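Local coordinates for xylose isomerase domain protein TIM barrel (Planctomyces limnophilus, PDB 3TVA) that binds a magnesium ion within a TIM barrel of the xylose isomerase-like family and may act as an isomerase, at residues Ile13-Ser18 with Leu23-Glu28; Gly90-Glu95 with Phe125-Ser130. One frame throughout, in Å; residues are numbered along the deposited sequence. Where two conformers were deposited one is given.

Both contacts belong to one TIM barrel but lie on opposite sides of its centre, 29 Å apart between centres and about 13 Å between nearest atoms, with no touch. Interaction 1 folds strand 13-18 against the turn that leads into helix 27-32, close to the metal site: the Phe16 side chain lies about 4 Å from those of His211 and Glu259, two of the magnesium ligands, and about 6 Å from the ion. Interaction 2 is farther out, where two loops meet; there the Phe125 side chain is about 10 Å from that of Glu158, another ligand, and about 13 Å from the magnesium ion.

Interaction 1 of 2, residues Ile13-Ser18 with Leu23-Glu28; sequences IGVFTS and LGVHLE
Val15 opens the contact, its CG2 meeting CG2 of Val25 at 4.2 Å with the two side chains crossing at about a right angle. At Phe16 the ring turns its edge to CA of Gly24, CD2 lying 4.0 Å away, while CG is anti to the backbone N (chi1 -174°), leaving the ring beside His211 and Glu259 of the magnesium site. Phe16 O also receives a weak bond from Val25 N. Thr17 forms a single backbone bridge with Val25, whose O lies 3.1 Å from Thr17 CA; Thr17 OG1 bonds Gln39 O on the adjacent strand. Ser18 ties the turn twice. Its N donates to Val25 O at 2.9 Å, and its OG accepts Gly24 N at 3.0 Å while also bonding Ala21 O. Replacing Ser18 by alanine removes the hydroxyl and would probably leave Gly24 N and Ala21 O without that mate, so that the turn could shift. Ser18 O meets the edge of the His26 ring, CD2 at 3.3 Å, and a water joins it to Leu27 N. His26 is the N-cap residue of helix 27-32, and the contact packs the strand-to-helix connection of the beta-alpha-beta unit 13-18, 27-32, 37-41 of the TIM barrel.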
loop_
_atom_site.group_PDB
_atom_site.type_symbol
_atom_site.label_atom_id
_atom_site.label_comp_id
_atom_site.label_asym_id
_atom_site.label_seq_id
_atom_site.Cartn_x
_atom_site.Cartn_y
_atom_site.Cartn_z
ATOM N N ILE A 13 -3.714 10.773 -10.788
ATOM C CA ILE A 13 -4.548 9.759 -10.157
ATOM C C ILE A 13 -4.145 8.352 -10.615
ATOM O O ILE A 13 -3.650 8.165 -11.728
ATOM C CB ILE A 13 -6.052 10.084 -10.312
ATOM C CG1 ILE A 13 -6.426 11.166 -9.293
ATOM C CG2 ILE A 13 -6.923 8.861 -10.062
ATOM C CD1 ILE A 13 -6.930 12.421 -9.887
ATOM N N GLY A 14 -4.333 7.366 -9.749
ATOM C CA GLY A 14 -3.964 6.014 -10.094
ATOM C C GLY A 14 -4.962 5.067 -9.489
ATOM O O GLY A 14 -5.837 5.475 -8.718
ATOM N N VAL A 15 -4.887 3.810 -9.904
ATOM C CA VAL A 15 -5.684 2.774 -9.275
ATOM C C VAL A 15 -4.777 1.605 -8.936
ATOM O O VAL A 15 -3.727 1.405 -9.556
ATOM C CB VAL A 15 -6.872 2.299 -10.157
ATOM C CG1 VAL A 15 -7.796 3.480 -10.505
ATOM C CG2 VAL A 15 -6.363 1.613 -11.417
ATOM N N PHE A 16 -5.175 0.849 -7.924
ATOM C CA PHE A 16 -4.399 -0.288 -7.489
ATOM C C PHE A 16 -4.872 -1.470 -8.334
ATOM O O PHE A 16 -6.054 -1.780 -8.355
ATOM C CB PHE A 16 -4.589 -0.518 -5.981
ATOM C CG PHE A 16 -3.715 -1.593 -5.425
ATOM C CD1 PHE A 16 -2.527 -1.274 -4.784
ATOM C CD2 PHE A 16 -4.072 -2.928 -5.551
ATOM C CE1 PHE A 16 -1.703 -2.270 -4.274
ATOM C CE2 PHE A 16 -3.252 -3.934 -5.039
ATOM C CZ PHE A 16 -2.069 -3.594 -4.394
ATOM N N THR A 17 -3.947 -2.116 -9.031
ATOM C CA THR A 17 -4.295 -3.165 -9.979
ATOM C C THR A 17 -3.644 -4.494 -9.632
ATOM O O THR A 17 -2.747 -4.560 -8.789
ATOM C CB THR A 17 -3.865 -2.798 -11.413
ATOM O OG1 THR A 17 -2.442 -2.633 -11.463
ATOM C CG2 THR A 17 -4.548 -1.514 -11.858
ATOM N N SER A 18 -4.145 -5.554 -10.262
ATOM C CA SER A 18 -3.578 -6.895 -10.129
ATOM C C SER A 18 -3.385 -7.474 -11.521
ATOM O O SER A 18 -4.229 -7.257 -12.384
ATOM C CB SER A 18 -4.528 -7.826 -9.355
ATOM O OG SER A 18 -4.479 -7.589 -7.958
ATOM N N LEU A 23 -6.036 -8.204 -4.799
ATOM C CA LEU A 23 -7.402 -7.658 -4.869
ATOM C C LEU A 23 -7.658 -6.476 -5.846
ATOM O O LEU A 23 -8.751 -5.887 -5.835
ATOM C CB LEU A 23 -7.910 -7.327 -3.456
ATOM C CG LEU A 23 -7.808 -8.464 -2.425
ATOM C CD1 LEU A 23 -8.385 -8.038 -1.074
ATOM C CD2 LEU A 23 -8.469 -9.754 -2.908
ATOM N N GLY A 24 -6.652 -6.086 -6.633
ATOM C CA GLY A 24 -6.802 -4.961 -7.557
ATOM C C GLY A 24 -7.610 -5.256 -8.821
ATOM O O GLY A 24 -7.821 -6.417 -9.172
ATOM N N VAL A 25 -8.068 -4.211 -9.512
ATOM C CA VAL A 25 -8.732 -4.400 -10.803
ATOM C C VAL A 25 -7.689 -4.753 -11.841
ATOM O O VAL A 25 -6.511 -4.481 -11.649
ATOM C CB VAL A 25 -9.492 -3.140 -11.289
ATOM C CG1 VAL A 25 -10.614 -2.795 -10.332
ATOM C CG2 VAL A 25 -8.541 -1.961 -11.471
ATOM N N HIS A 26 -8.104 -5.372 -12.938
ATOM C CA HIS A 26 -7.152 -5.655 -14.006
ATOM C C HIS A 26 -6.749 -4.366 -14.725
ATOM O O HIS A 26 -7.446 -3.352 -14.639
ATOM C CB HIS A 26 -7.691 -6.725 -14.960
ATOM C CG HIS A 26 -7.761 -8.086 -14.340
ATOM N ND1 HIS A 26 -8.727 -9.011 -14.668
ATOM C CD2 HIS A 26 -6.982 -8.673 -13.400
ATOM C CE1 HIS A 26 -8.536 -10.114 -13.963
ATOM N NE2 HIS A 26 -7.484 -9.933 -13.184
ATOM N N LEU A 27 -5.602 -4.412 -15.401
ATOM C CA LEU A 27 -5.026 -3.247 -16.076
ATOM C C LEU A 27 -5.969 -2.657 -17.127
ATOM O O LEU A 27 -6.005 -1.445 -17.351
ATOM C CB LEU A 27 -3.690 -3.629 -16.723
ATOM C CG LEU A 27 -2.853 -2.496 -17.310
ATOM C CD1 LEU A 27 -2.245 -1.698 -16.180
ATOM C CD2 LEU A 27 -1.778 -3.051 -18.229
ATOM N N GLU A 28 -6.745 -3.523 -17.755
ATOM C CA GLU A 28 -7.694 -3.101 -18.777
ATOM C C GLU A 28 -8.718 -2.103 -18.221
ATOM O O GLU A 28 -9.199 -1.215 -18.933
ATOM C CB GLU A 28 -8.380 -4.325 -19.373
ATOM C CG GLU A 28 -7.444 -5.191 -20.222
ATOM C CD GLU A 28 -6.528 -6.115 -19.408
ATOM O OE1 GLU A 28 -6.650 -6.172 -18.161
ATOM O OE2 GLU A 28 -5.681 -6.795 -20.031
HETATM O O HOH W 1 -4.019 -6.958 -15.312
#

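Interaction 2 of 2, residues Gly90-Glu95 with Phe125-Ser130; sequences GLVPLE and FVPESS
Two connecting loops of the TIM barrel meet through Val92, one running between helices 82-88 and 97-114 and the other carrying the chain from strand 118-121 to helix 132-149. Both methyls of Val92 approach Phe125 O from the same side of the carbonyl plane, CG1 at 3.6 Å and CG2 at 3.7 Å. With CG1 anti to the backbone N (chi1 164°), CG2 is left beside that N, and it also reaches Phe125 N at 3.9 Å. Farther along, the same methyl packs on the ring of Pro127, 4.4 Å from its CD. No hydrogen bond crosses between the loops, which touch here by van der Waals packing of a branched side chain on backbone and proline. In the barrel this places the loop after strand 118-121 against the chain entering helix 97-114, the helix that precedes that strand. Leu137 of helix 132-149 joins the apolar cluster, touching both Val92 and Pro127. Polar groups of the two backbones are held from outside the pair: Arg97 bonds Val92 O, and Glu162 accepts Val126 N. In the conformer given, the Phe125 ring packs on Thr85 and Ala86 of helix 82-88.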
loop_
_atom_site.group_PDB
_atom_site.type_symbol
_atom_site.label_atom_id
_atom_site.label_comp_id
_atom_site.label_asym_id
_atom_site.label_seq_id
_atom_site.Cartn_x
_atom_site.Cartn_y
_atom_site.Cartn_z
ATOM N N GLY A 90 2.318 -10.968 6.597
ATOM C CA GLY A 90 3.575 -10.231 6.548
ATOM C C GLY A 90 4.810 -11.071 6.818
ATOM O O GLY A 90 4.776 -12.298 6.711
ATOM N N LEU A 91 5.905 -10.402 7.168
ATOM C CA LEU A 91 7.178 -11.066 7.444
ATOM C C LEU A 91 7.245 -11.495 8.894
ATOM O O LEU A 91 8.097 -12.292 9.283
ATOM C CB LEU A 91 8.348 -10.121 7.147
ATOM C CG LEU A 91 8.429 -9.571 5.720
ATOM C CD1 LEU A 91 9.735 -8.796 5.535
ATOM C CD2 LEU A 91 8.318 -10.714 4.691
ATOM N N VAL A 92 6.326 -10.979 9.695
ATOM C CA VAL A 92 6.360 -11.229 11.140
ATOM C C VAL A 92 6.179 -12.707 11.574
ATOM O O VAL A 92 6.971 -13.210 12.378
ATOM C CB VAL A 92 5.411 -10.247 11.901
ATOM C CG1 VAL A 92 5.133 -10.730 13.322
ATOM C CG2 VAL A 92 6.009 -8.843 11.908
ATOM N N PRO A 93 5.156 -13.419 11.041
ATOM C CA PRO A 93 5.008 -14.835 11.428
ATOM C C PRO A 93 6.257 -15.673 11.127
ATOM O O PRO A 93 6.849 -15.563 10.049
ATOM C CB PRO A 93 3.820 -15.318 10.575
ATOM C CG PRO A 93 3.003 -14.057 10.355
ATOM C CD PRO A 93 4.055 -12.972 10.166
ATOM N N LEU A 94 6.641 -16.515 12.079
ATOM C CA LEU A 94 7.938 -17.173 12.012
ATOM C C LEU A 94 8.003 -18.297 10.990
ATOM O O LEU A 94 9.023 -18.478 10.332
ATOM C CB LEU A 94 8.337 -17.673 13.398
ATOM C CG LEU A 94 8.606 -16.536 14.388
ATOM C CD1 LEU A 94 8.811 -17.083 15.799
ATOM C CD2 LEU A 94 9.824 -15.751 13.931
ATOM N N GLU A 95 6.925 -19.069 10.878
ATOM C CA GLU A 95 6.899 -20.222 9.987
ATOM C C GLU A 95 7.170 -19.824 8.530
ATOM O O GLU A 95 7.957 -20.466 7.818
ATOM C CB GLU A 95 5.555 -20.948 10.101
ATOM C CG GLU A 95 5.383 -22.094 9.133
ATOM C CD GLU A 95 3.954 -22.652 9.127
ATOM O OE1 GLU A 95 3.046 -22.012 9.711
ATOM O OE2 GLU A 95 3.744 -23.734 8.540
ATOM N N PHE A 125 2.312 -7.489 12.098
ATOM C CA PHE A 125 2.108 -6.755 13.344
ATOM C C PHE A 125 3.443 -6.664 14.064
ATOM O O PHE A 125 3.905 -7.624 14.669
ATOM C CB PHE A 125 1.088 -7.485 14.233
ATOM C CG PHE A 125 -0.356 -7.181 13.893
ATOM C CD1 PHE A 125 -1.263 -6.848 14.895
ATOM C CD2 PHE A 125 -0.807 -7.227 12.577
ATOM C CE1 PHE A 125 -2.591 -6.576 14.590
ATOM C CE2 PHE A 125 -2.122 -6.940 12.267
ATOM C CZ PHE A 125 -3.018 -6.619 13.273
ATOM N N VAL A 126 4.020 -5.466 14.040
ATOM C CA VAL A 126 5.368 -5.218 14.542
ATOM C C VAL A 126 5.370 -5.388 16.061
ATOM O O VAL A 126 4.587 -4.747 16.755
ATOM C CB VAL A 126 5.868 -3.796 14.171
ATOM C CG1 VAL A 126 7.213 -3.481 14.865
ATOM C CG2 VAL A 126 5.979 -3.644 12.661
ATOM N N PRO A 127 6.225 -6.283 16.570
ATOM C CA PRO A 127 6.353 -6.582 18.005
ATOM C C PRO A 127 6.823 -5.363 18.798
ATOM O O PRO A 127 7.409 -4.452 18.212
ATOM C CB PRO A 127 7.460 -7.639 18.046
ATOM C CG PRO A 127 7.562 -8.170 16.668
ATOM C CD PRO A 127 7.165 -7.064 15.755
ATOM N N GLU A 128 6.565 -5.355 20.103
ATOM C CA GLU A 128 7.126 -4.354 21.007
ATOM C C GLU A 128 8.638 -4.382 20.875
ATOM O O GLU A 128 9.222 -5.448 20.698
ATOM C CB GLU A 128 6.754 -4.675 22.454
ATOM C CG GLU A 128 5.355 -4.269 22.879
ATOM C CD GLU A 128 5.084 -4.587 24.354
ATOM O OE1 GLU A 128 6.041 -4.546 25.165
ATOM O OE2 GLU A 128 3.916 -4.886 24.701
ATOM N N SER A 129 9.272 -3.214 20.949
ATOM C CA SER A 129 10.722 -3.106 20.778
ATOM C C SER A 129 11.517 -3.849 21.854
ATOM O O SER A 129 12.674 -4.210 21.643
ATOM C CB SER A 129 11.140 -1.641 20.748
ATOM O OG SER A 129 10.635 -0.959 21.884
ATOM N N SER A 130 10.890 -4.077 23.000
ATOM C CA SER A 130 11.500 -4.863 24.067
ATOM C C SER A 130 11.572 -6.363 23.729
ATOM O O SER A 130 12.354 -7.105 24.333
ATOM C CB SER A 130 10.710 -4.664 25.360
ATOM O OG SER A 130 9.348 -5.017 25.171
#